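Local coordinates for protein cytochrome P450 monooxygenase (Rhodococcus sp. ECU0066, PDB 6KBH) that probably acts as a self-sufficient monooxygenase, carrying a heme, an FMN and a [2Fe-2S] cluster for oxygen activation and electron delivery on one polypeptide, at residues R157-E162 / L185-H190; E64-Y69 / V78-D83; K102-S107 / W214-P219. All coordinates share one frame; numbering follows the deposited sequence.

Interaction 1. Residues R157-E162 / L185-H190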
loop_
_atom_site.group_PDB
_atom_site.type_symbol
_atom_site.label_atom_id
_atom_site.label_comp_id
_atom_site.label_asym_id
_atom_site.label_seq_id
_atom_site.Cartn_x
_atom_site.Cartn_y
_atom_site.Cartn_z
ATOM N N ARG A 157 -12.965 -10.192 10.732
ATOM C CA ARG A 157 -12.311 -10.813 11.879
ATOM C C ARG A 157 -13.227 -11.835 12.543
ATOM O O ARG A 157 -12.770 -12.897 12.984
ATOM C CB ARG A 157 -11.881 -9.742 12.880
ATOM C CG ARG A 157 -10.719 -8.886 12.408
ATOM C CD ARG A 157 -10.294 -7.900 13.478
ATOM N NE ARG A 157 -9.121 -7.136 13.072
ATOM C CZ ARG A 157 -7.872 -7.564 13.216
ATOM N NH1 ARG A 157 -7.634 -8.754 13.753
ATOM N NH2 ARG A 157 -6.861 -6.804 12.819
ATOM N N ARG A 158 -14.522 -11.524 12.633
ATOM C CA ARG A 158 -15.491 -12.489 13.147
ATOM C C ARG A 158 -15.529 -13.739 12.276
ATOM O O ARG A 158 -15.433 -14.864 12.778
ATOM C CB ARG A 158 -16.876 -11.844 13.231
ATOM C CG ARG A 158 -17.969 -12.769 13.755
ATOM C CD ARG A 158 -19.327 -12.075 13.797
ATOM N NE ARG A 158 -19.903 -11.886 12.466
ATOM C CZ ARG A 158 -20.609 -12.808 11.818
ATOM N NH1 ARG A 158 -20.826 -13.993 12.373
ATOM N NH2 ARG A 158 -21.097 -12.548 10.613
ATOM N N LEU A 159 -15.655 -13.557 10.959
ATOM C CA LEU A 159 -15.798 -14.699 10.061
ATOM C C LEU A 159 -14.503 -15.497 9.956
ATOM O O LEU A 159 -14.539 -16.728 9.836
ATOM C CB LEU A 159 -16.248 -14.225 8.681
ATOM C CG LEU A 159 -17.672 -13.676 8.612
ATOM C CD1 LEU A 159 -17.935 -13.039 7.261
ATOM C CD2 LEU A 159 -18.679 -14.781 8.890
ATOM N N THR A 160 -13.353 -14.820 9.988
ATOM C CA THR A 160 -12.083 -15.537 9.921
ATOM C C THR A 160 -11.914 -16.476 11.109
ATOM O O THR A 160 -11.334 -17.559 10.964
ATOM C CB THR A 160 -10.917 -14.546 9.844
ATOM O OG1 THR A 160 -11.046 -13.751 8.659
ATOM C CG2 THR A 160 -9.585 -15.276 9.798
ATOM N N ARG A 161 -12.447 -16.105 12.277
ATOM C CA ARG A 161 -12.284 -16.943 13.458
ATOM C C ARG A 161 -13.379 -17.994 13.594
ATOM O O ARG A 161 -13.094 -19.131 13.990
ATOM C CB ARG A 161 -12.233 -16.094 14.725
ATOM C CG ARG A 161 -12.638 -16.866 15.971
ATOM C CD ARG A 161 -12.111 -16.167 17.194
ATOM N NE ARG A 161 -10.805 -15.578 16.891
ATOM C CZ ARG A 161 -10.290 -14.535 17.523
ATOM N NH1 ARG A 161 -10.972 -13.958 18.502
ATOM N NH2 ARG A 161 -9.100 -14.051 17.183
ATOM N N GLU A 162 -14.625 -17.637 13.261
ATOM C CA GLU A 162 -15.713 -18.613 13.259
ATOM C C GLU A 162 -15.326 -19.895 12.536
ATOM O O GLU A 162 -15.803 -20.979 12.891
ATOM C CB GLU A 162 -16.959 -18.014 12.605
ATOM C CG GLU A 162 -17.708 -17.004 13.450
ATOM C CD GLU A 162 -19.056 -16.648 12.853
ATOM O OE1 GLU A 162 -19.386 -17.182 11.773
ATOM O OE2 GLU A 162 -19.782 -15.833 13.458
ATOM N N LEU A 185 -15.971 -15.581 0.277
ATOM C CA LEU A 185 -17.315 -15.537 -0.283
ATOM C C LEU A 185 -18.276 -14.827 0.663
ATOM O O LEU A 185 -19.089 -14.001 0.232
ATOM C CB LEU A 185 -17.794 -16.955 -0.591
ATOM C CG LEU A 185 -19.196 -17.108 -1.179
ATOM C CD1 LEU A 185 -19.334 -16.311 -2.467
ATOM C CD2 LEU A 185 -19.507 -18.578 -1.417
ATOM N N THR A 186 -18.193 -15.134 1.963
ATOM C CA THR A 186 -19.123 -14.548 2.924
ATOM C C THR A 186 -18.897 -13.048 3.078
ATOM O O THR A 186 -19.856 -12.267 3.066
ATOM C CB THR A 186 -19.006 -15.246 4.284
ATOM O OG1 THR A 186 -17.639 -15.249 4.716
ATOM C CG2 THR A 186 -19.531 -16.680 4.212
ATOM N N VAL A 187 -17.639 -12.621 3.231
ATOM C CA VAL A 187 -17.400 -11.193 3.426
ATOM C C VAL A 187 -17.768 -10.418 2.170
ATOM O O VAL A 187 -18.189 -9.258 2.252
ATOM C CB VAL A 187 -15.942 -10.917 3.850
ATOM C CG1 VAL A 187 -15.477 -11.917 4.899
ATOM C CG2 VAL A 187 -15.025 -10.899 2.656
ATOM N N ALA A 188 -17.630 -11.036 0.994
ATOM C CA ALA A 188 -18.105 -10.384 -0.217
ATOM C C ALA A 188 -19.605 -10.152 -0.138
ATOM O O ALA A 188 -20.090 -9.061 -0.451
ATOM C CB ALA A 188 -17.747 -11.212 -1.450
ATOM N N LEU A 189 -20.354 -11.153 0.328
ATOM C CA LEU A 189 -21.783 -10.956 0.534
ATOM C C LEU A 189 -22.038 -9.842 1.543
ATOM O O LEU A 189 -22.911 -8.992 1.333
ATOM C CB LEU A 189 -22.432 -12.266 0.978
ATOM C CG LEU A 189 -22.430 -13.317 -0.133
ATOM C CD1 LEU A 189 -22.788 -14.679 0.415
ATOM C CD2 LEU A 189 -23.379 -12.918 -1.252
ATOM N N HIS A 190 -21.258 -9.802 2.628
ATOM C CA HIS A 190 -21.422 -8.736 3.611
ATOM C C HIS A 190 -20.988 -7.385 3.050
ATOM O O HIS A 190 -21.605 -6.356 3.354
ATOM C CB HIS A 190 -20.645 -9.065 4.886
ATOM C CG HIS A 190 -21.371 -9.989 5.816
ATOM N ND1 HIS A 190 -22.579 -9.666 6.395
ATOM C CD2 HIS A 190 -21.053 -11.223 6.275
ATOM C CE1 HIS A 190 -22.978 -10.664 7.165
ATOM N NE2 HIS A 190 -22.068 -11.620 7.110
#
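Thr186 OG1 serves two neighbours: it hydrogen-bonds to Val183 O one turn earlier in its own helix, and Leu159 CD1 of the facing helix rests against it at 3.4 Å. With that bond made inside its own helix, the hydroxyl needs no polar partner from helix 153-164 and can take a methyl against it. Leu159 carries the contact. Its CG stands anti to the carbonyl carbon (chi1 -69°), and the extended branch sends the single methyl CD1 between three side chains. Besides the threonine, Leu159 CD1 meets Val187 CG1 at 3.6 Å, the two side chains lying alongside and pointing opposite ways, and is oblique to the His190 ring, 3.7 Å from CD2. At the exposed side Arg158, bent at chi3, brings NH2 to 3.8 Å from His190 NE2; the ring nitrogen lies at the guanidinium edge, with the planes nearly perpendicular. The segment axes run nearly antiparallel and come no closer than 10.3 Å. By position, helices 153-164 and 183-192 probably match P450 helices D and E; Arg157 and Arg161 make salt bridges to Glu408 and Glu409. Between these two segments no hydrogen bond crosses; a leucine methyl fitted among Thr186, Val187 and His190 makes most of the contact.

Interaction 2. Residues E64-Y69 / V78-D83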
loop_
_atom_site.group_PDB
_atom_site.type_symbol
_atom_site.label_atom_id
_atom_site.label_comp_id
_atom_site.label_asym_id
_atom_site.label_seq_id
_atom_site.Cartn_x
_atom_site.Cartn_y
_atom_site.Cartn_z
ATOM N N GLU A 64 14.627 -13.362 -24.265
ATOM C CA GLU A 64 14.925 -13.319 -25.688
ATOM C C GLU A 64 13.738 -13.032 -26.597
ATOM O O GLU A 64 13.962 -12.670 -27.758
ATOM C CB GLU A 64 15.583 -14.636 -26.130
ATOM C CG GLU A 64 16.518 -15.222 -25.084
ATOM C CD GLU A 64 17.041 -16.586 -25.472
ATOM O OE1 GLU A 64 17.598 -16.718 -26.581
ATOM O OE2 GLU A 64 16.888 -17.528 -24.666
ATOM N N GLU A 65 12.499 -13.162 -26.124
ATOM C CA GLU A 65 11.331 -12.879 -26.960
ATOM C C GLU A 65 10.189 -12.386 -26.090
ATOM O O GLU A 65 9.353 -13.173 -25.626
ATOM C CB GLU A 65 10.905 -14.103 -27.769
ATOM C CG GLU A 65 9.971 -13.756 -28.912
ATOM C CD GLU A 65 9.676 -14.935 -29.805
ATOM O OE1 GLU A 65 10.063 -16.065 -29.441
ATOM O OE2 GLU A 65 9.058 -14.729 -30.872
ATOM N N PRO A 66 10.098 -11.070 -25.875
ATOM C CA PRO A 66 9.109 -10.542 -24.922
ATOM C C PRO A 66 7.677 -10.587 -25.429
ATOM O O PRO A 66 6.747 -10.486 -24.616
ATOM C CB PRO A 66 9.575 -9.099 -24.713
ATOM C CG PRO A 66 10.198 -8.737 -26.031
ATOM C CD PRO A 66 10.837 -9.997 -26.563
ATOM N N VAL A 67 7.468 -10.724 -26.739
ATOM C CA VAL A 67 6.138 -10.732 -27.341
ATOM C C VAL A 67 6.126 -11.773 -28.450
ATOM O O VAL A 67 6.959 -11.724 -29.361
ATOM C CB VAL A 67 5.753 -9.350 -27.904
ATOM C CG1 VAL A 67 4.415 -9.416 -28.631
ATOM C CG2 VAL A 67 5.709 -8.319 -26.798
ATOM N N PHE A 68 5.184 -12.709 -28.384
ATOM C CA PHE A 68 5.120 -13.741 -29.406
ATOM C C PHE A 68 3.678 -14.162 -29.635
ATOM O O PHE A 68 2.798 -13.948 -28.794
ATOM C CB PHE A 68 5.982 -14.959 -29.042
ATOM C CG PHE A 68 5.579 -15.650 -27.763
ATOM C CD1 PHE A 68 6.121 -15.262 -26.547
ATOM C CD2 PHE A 68 4.680 -16.707 -27.780
ATOM C CE1 PHE A 68 5.767 -15.905 -25.372
ATOM C CE2 PHE A 68 4.321 -17.352 -26.608
ATOM C CZ PHE A 68 4.867 -16.947 -25.400
ATOM N N TYR A 69 3.450 -14.758 -30.802
ATOM C CA TYR A 69 2.175 -15.378 -31.114
ATOM C C TYR A 69 2.198 -16.835 -30.676
ATOM O O TYR A 69 3.187 -17.544 -30.881
ATOM C CB TYR A 69 1.867 -15.284 -32.608
ATOM C CG TYR A 69 0.542 -15.905 -32.960
ATOM C CD1 TYR A 69 -0.648 -15.307 -32.570
ATOM C CD2 TYR A 69 0.477 -17.103 -33.664
ATOM C CE1 TYR A 69 -1.869 -15.875 -32.876
ATOM C CE2 TYR A 69 -0.742 -17.679 -33.976
ATOM C CZ TYR A 69 -1.909 -17.058 -33.580
ATOM O OH TYR A 69 -3.126 -17.621 -33.883
ATOM N N VAL A 78 2.381 -11.442 -23.971
ATOM C CA VAL A 78 3.199 -10.309 -23.558
ATOM C C VAL A 78 3.746 -10.606 -22.172
ATOM O O VAL A 78 2.993 -10.957 -21.257
ATOM C CB VAL A 78 2.404 -8.994 -23.575
ATOM C CG1 VAL A 78 3.292 -7.827 -23.162
ATOM C CG2 VAL A 78 1.825 -8.764 -24.959
ATOM N N THR A 79 5.052 -10.445 -22.018
ATOM C CA THR A 79 5.780 -11.130 -20.970
ATOM C C THR A 79 6.509 -10.205 -20.003
ATOM O O THR A 79 6.570 -10.535 -18.816
ATOM C CB THR A 79 6.746 -12.127 -21.630
ATOM O OG1 THR A 79 6.012 -13.296 -22.027
ATOM C CG2 THR A 79 7.870 -12.530 -20.737
ATOM N N ARG A 80 6.957 -9.022 -20.432
ATOM C CA ARG A 80 7.771 -8.158 -19.582
ATOM C C ARG A 80 6.949 -7.027 -18.952
ATOM O O ARG A 80 5.946 -6.570 -19.506
ATOM C CB ARG A 80 8.951 -7.600 -20.382
ATOM C CG ARG A 80 9.878 -8.716 -20.850
ATOM C CD ARG A 80 11.321 -8.293 -21.056
ATOM N NE ARG A 80 11.527 -7.600 -22.320
ATOM C CZ ARG A 80 12.645 -7.679 -23.034
ATOM N NH1 ARG A 80 13.651 -8.436 -22.614
ATOM N NH2 ARG A 80 12.752 -7.013 -24.174
ATOM N N TYR A 81 7.413 -6.564 -17.787
ATOM C CA TYR A 81 6.588 -5.775 -16.871
ATOM C C TYR A 81 6.288 -4.377 -17.409
ATOM O O TYR A 81 5.157 -3.892 -17.275
ATOM C CB TYR A 81 7.281 -5.721 -15.506
ATOM C CG TYR A 81 6.748 -4.720 -14.499
ATOM C CD1 TYR A 81 7.173 -3.399 -14.507
ATOM C CD2 TYR A 81 5.868 -5.116 -13.497
ATOM C CE1 TYR A 81 6.707 -2.495 -13.588
ATOM C CE2 TYR A 81 5.396 -4.211 -12.567
ATOM C CZ TYR A 81 5.824 -2.904 -12.618
ATOM O OH TYR A 81 5.370 -1.988 -11.702
ATOM N N GLU A 82 7.279 -3.710 -18.008
ATOM C CA GLU A 82 6.998 -2.438 -18.671
ATOM C C GLU A 82 5.901 -2.608 -19.717
ATOM O O GLU A 82 5.001 -1.767 -19.831
ATOM C CB GLU A 82 8.265 -1.881 -19.330
ATOM C CG GLU A 82 9.322 -1.203 -18.426
ATOM C CD GLU A 82 8.750 -0.385 -17.273
ATOM O OE1 GLU A 82 8.465 0.815 -17.474
ATOM O OE2 GLU A 82 8.598 -0.933 -16.160
ATOM N N ASP A 83 5.948 -3.709 -20.472
ATOM C CA ASP A 83 5.035 -3.886 -21.600
ATOM C C ASP A 83 3.605 -4.137 -21.136
ATOM O O ASP A 83 2.662 -3.536 -21.664
ATOM C CB ASP A 83 5.519 -5.031 -22.492
ATOM C CG ASP A 83 6.613 -4.602 -23.453
ATOM O OD1 ASP A 83 6.687 -3.397 -23.778
ATOM O OD2 ASP A 83 7.398 -5.472 -23.886
#
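Pro66 lies against Arg80 as the chain leaves helix 59-64, its ring over one face of the guanidinium. Pro66 CB is 3.4 Å from Arg80 NE. On the same side, Pro66 CG lies 3.6 Å from Arg80 NH2. The arginine reaches this position by a bend at chi3 (-79°), which turns the planar group so that one face meets the proline; NH1 is hydrogen-bonded to Arg62 O, which should limit its rotation. The carbonyl of Pro66 turns the other way, and its O accepts a weak hydrogen bond from Thr79 N at 3.1 Å, with an N-H...O angle of only 126°.

One residue on, Val67 forms an antiparallel, non-hydrogen-bonded pair with Val78. Their side chains share a face of the sheet, Val67 CG2 meeting Val78 CG2 at 4.3 Å. Asp83 OD2 lies near the same Val67 methyl but is hydrogen-bonded to Asn343 ND2. Phe68 then stands on the other side, its CE1 4.2 Å from Thr79 OG1, a hydroxyl that is hydrogen-bonded to Ser61 OG; the ring also meets Trp60.

Strands 67-69 and 76-78 form the outer hairpin of the mixed sheet whose inner strands include 332-336, with heme-binding Arg334. The pairing thus ends in a weak bond just where strand 76-78 gives way to helix 81-89, and the proline on the arginine continues the contact by packing: a cationic group lends its flat face to an apolar ring while its N-H groups can bond at the rim.

Interaction 3. Residues K102-S107 / W214-P219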
loop_
_atom_site.group_PDB
_atom_site.type_symbol
_atom_site.label_atom_id
_atom_site.label_comp_id
_atom_site.label_asym_id
_atom_site.label_seq_id
_atom_site.Cartn_x
_atom_site.Cartn_y
_atom_site.Cartn_z
ATOM N N LYS A 102 -15.083 -16.291 -22.720
ATOM C CA LYS A 102 -14.776 -17.677 -22.407
ATOM C C LYS A 102 -13.912 -18.278 -23.508
ATOM O O LYS A 102 -14.152 -18.053 -24.698
ATOM C CB LYS A 102 -16.068 -18.474 -22.203
ATOM C CG LYS A 102 -16.810 -18.072 -20.926
ATOM C CD LYS A 102 -18.322 -18.224 -21.058
ATOM C CE LYS A 102 -19.076 -17.003 -20.509
ATOM N NZ LYS A 102 -19.597 -16.110 -21.600
ATOM N N ILE A 103 -12.873 -19.012 -23.096
ATOM C CA ILE A 103 -11.892 -19.534 -24.047
ATOM C C ILE A 103 -12.580 -20.427 -25.072
ATOM O O ILE A 103 -12.519 -20.182 -26.282
ATOM C CB ILE A 103 -10.766 -20.280 -23.307
ATOM C CG1 ILE A 103 -9.941 -19.303 -22.463
ATOM C CG2 ILE A 103 -9.868 -21.016 -24.293
ATOM C CD1 ILE A 103 -9.201 -18.257 -23.272
ATOM N N THR A 104 -13.253 -21.472 -24.597
ATOM C CA THR A 104 -14.092 -22.219 -25.523
ATOM C C THR A 104 -15.529 -21.709 -25.448
ATOM O O THR A 104 -16.044 -21.459 -24.350
ATOM C CB THR A 104 -14.058 -23.710 -25.206
ATOM O OG1 THR A 104 -14.495 -23.921 -23.861
ATOM C CG2 THR A 104 -12.642 -24.258 -25.370
ATOM N N PRO A 105 -16.185 -21.541 -26.594
ATOM C CA PRO A 105 -17.505 -20.901 -26.605
ATOM C C PRO A 105 -18.561 -21.746 -25.908
ATOM O O PRO A 105 -18.457 -22.970 -25.800
ATOM C CB PRO A 105 -17.818 -20.748 -28.099
ATOM C CG PRO A 105 -16.490 -20.895 -28.795
ATOM C CD PRO A 105 -15.711 -21.852 -27.951
ATOM N N THR A 106 -19.593 -21.057 -25.430
ATOM C CA THR A 106 -20.701 -21.717 -24.753
ATOM C C THR A 106 -21.547 -22.492 -25.758
ATOM O O THR A 106 -21.928 -21.959 -26.804
ATOM C CB THR A 106 -21.555 -20.682 -24.020
ATOM O OG1 THR A 106 -20.758 -20.016 -23.028
ATOM C CG2 THR A 106 -22.745 -21.342 -23.349
ATOM N N SER A 107 -21.835 -23.752 -25.442
ATOM C CA SER A 107 -22.610 -24.588 -26.345
ATOM C C SER A 107 -24.060 -24.112 -26.414
ATOM O O SER A 107 -24.548 -23.379 -25.548
ATOM C CB SER A 107 -22.560 -26.051 -25.901
ATOM O OG SER A 107 -23.205 -26.231 -24.652
ATOM N N TRP A 214 -11.805 -19.631 -18.428
ATOM C CA TRP A 214 -10.418 -19.525 -18.872
ATOM C C TRP A 214 -9.781 -20.864 -19.241
ATOM O O TRP A 214 -8.561 -20.913 -19.452
ATOM C CB TRP A 214 -9.582 -18.828 -17.794
ATOM C CG TRP A 214 -9.885 -17.364 -17.672
ATOM C CD1 TRP A 214 -9.498 -16.375 -18.528
ATOM C CD2 TRP A 214 -10.645 -16.724 -16.641
ATOM N NE1 TRP A 214 -9.965 -15.163 -18.096
ATOM C CE2 TRP A 214 -10.673 -15.347 -16.938
ATOM C CE3 TRP A 214 -11.303 -17.181 -15.495
ATOM C CZ2 TRP A 214 -11.332 -14.420 -16.129
ATOM C CZ3 TRP A 214 -11.957 -16.256 -14.690
ATOM C CH2 TRP A 214 -11.967 -14.893 -15.014
ATOM N N GLY A 215 -10.563 -21.941 -19.347
ATOM C CA GLY A 215 -10.042 -23.262 -19.614
ATOM C C GLY A 215 -10.730 -23.904 -20.808
ATOM O O GLY A 215 -11.226 -23.228 -21.712
ATOM N N ARG A 216 -10.750 -25.236 -20.798
ATOM C CA ARG A 216 -11.343 -26.034 -21.873
ATOM C C ARG A 216 -12.351 -26.997 -21.258
ATOM O O ARG A 216 -12.078 -28.197 -21.113
ATOM C CB ARG A 216 -10.263 -26.769 -22.671
ATOM C CG ARG A 216 -9.447 -25.853 -23.586
ATOM C CD ARG A 216 -8.198 -26.545 -24.117
ATOM N NE ARG A 216 -7.533 -25.768 -25.165
ATOM C CZ ARG A 216 -6.345 -26.077 -25.685
ATOM N NH1 ARG A 216 -5.688 -27.143 -25.254
ATOM N NH2 ARG A 216 -5.812 -25.319 -26.633
ATOM N N PRO A 217 -13.532 -26.505 -20.890
ATOM C CA PRO A 217 -14.517 -27.357 -20.219
ATOM C C PRO A 217 -15.245 -28.288 -21.176
ATOM O O PRO A 217 -15.395 -28.013 -22.370
ATOM C CB PRO A 217 -15.489 -26.343 -19.605
ATOM C CG PRO A 217 -15.427 -25.181 -20.537
ATOM C CD PRO A 217 -14.007 -25.119 -21.034
ATOM N N ALA A 218 -15.701 -29.406 -20.626
ATOM C CA ALA A 218 -16.539 -30.337 -21.361
ATOM C C ALA A 218 -17.962 -29.793 -21.456
ATOM O O ALA A 218 -18.370 -28.962 -20.641
ATOM C CB ALA A 218 -16.528 -31.701 -20.676
ATOM N N PRO A 219 -18.731 -30.230 -22.461
ATOM C CA PRO A 219 -20.128 -29.765 -22.579
ATOM C C PRO A 219 -20.937 -29.877 -21.296
ATOM O O PRO A 219 -21.786 -29.016 -21.033
ATOM C CB PRO A 219 -20.697 -30.677 -23.676
ATOM C CG PRO A 219 -19.518 -31.016 -24.522
ATOM C CD PRO A 219 -18.332 -31.084 -23.597
#
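Ile103 and Thr104 are set against the facing loop by their first torsions. In Ile103, CG1 is anti to the carbonyl carbon (chi1 -67°), which lays it along the backbone of Trp214, 3.6 Å from both CA and C of that residue. In Thr104, chi1 of 58° tucks OG1 between the backbone N and the carbonyl carbon, pointing it at the Pro217 ring, where CD is the nearest atom; the threonine and the proline ring pass side by side, running in opposite senses. The Thr104 and Arg216 side chains cross at about a right angle, CG2 of the threonine touching Arg216 CG at 4.0 Å. Between these points runs the backbone of Gly215, its O 3.4 Å from Ile103 CB. No hydrogen bond joins the two segments, although Ile103 is backbone-bonded to Thr213, just before the second. Arg216 extends to a salt bridge with Glu72, while the Trp214 side chain leaves its backbone away from segment 102-107 and its ring meets Phe433, about 9 Å from the heme.

By position these probably correspond to parts of the B-C and F-G loops, which in many P450s border the substrate entrance. Segment 102-107 leads into helix 108-116, whose first turn Ser107 OG caps at Ala110 N. Segment 214-219 joins helix 210-214 to the long helix 219-242, from which Gln222 reaches back to bond Pro105 O and Ser107 N.

In the fold
All three contacts belong to the heme-binding part of the chain, yet each joins different elements. Interaction 1 is the buried one, helix against helix, where a leucine methyl packs among side chains, with an arginine and histidine at one side; like interaction 3 it has no hydrogen bond across it. Interaction 2 is partly buried at the edge of a sheet and combines strand pairing, one weak backbone bond and an arginine face. Interaction 3, also partly buried, is loop against loop, with carbonyl and aliphatic surfaces touching and the arginine's charge paired outside the contact. Interaction 1 is nested in the chain segment that interaction 3 closes, whereas interaction 2 precedes both. Interactions 2 and 3 come nearest, about 11 Å between nearest atoms.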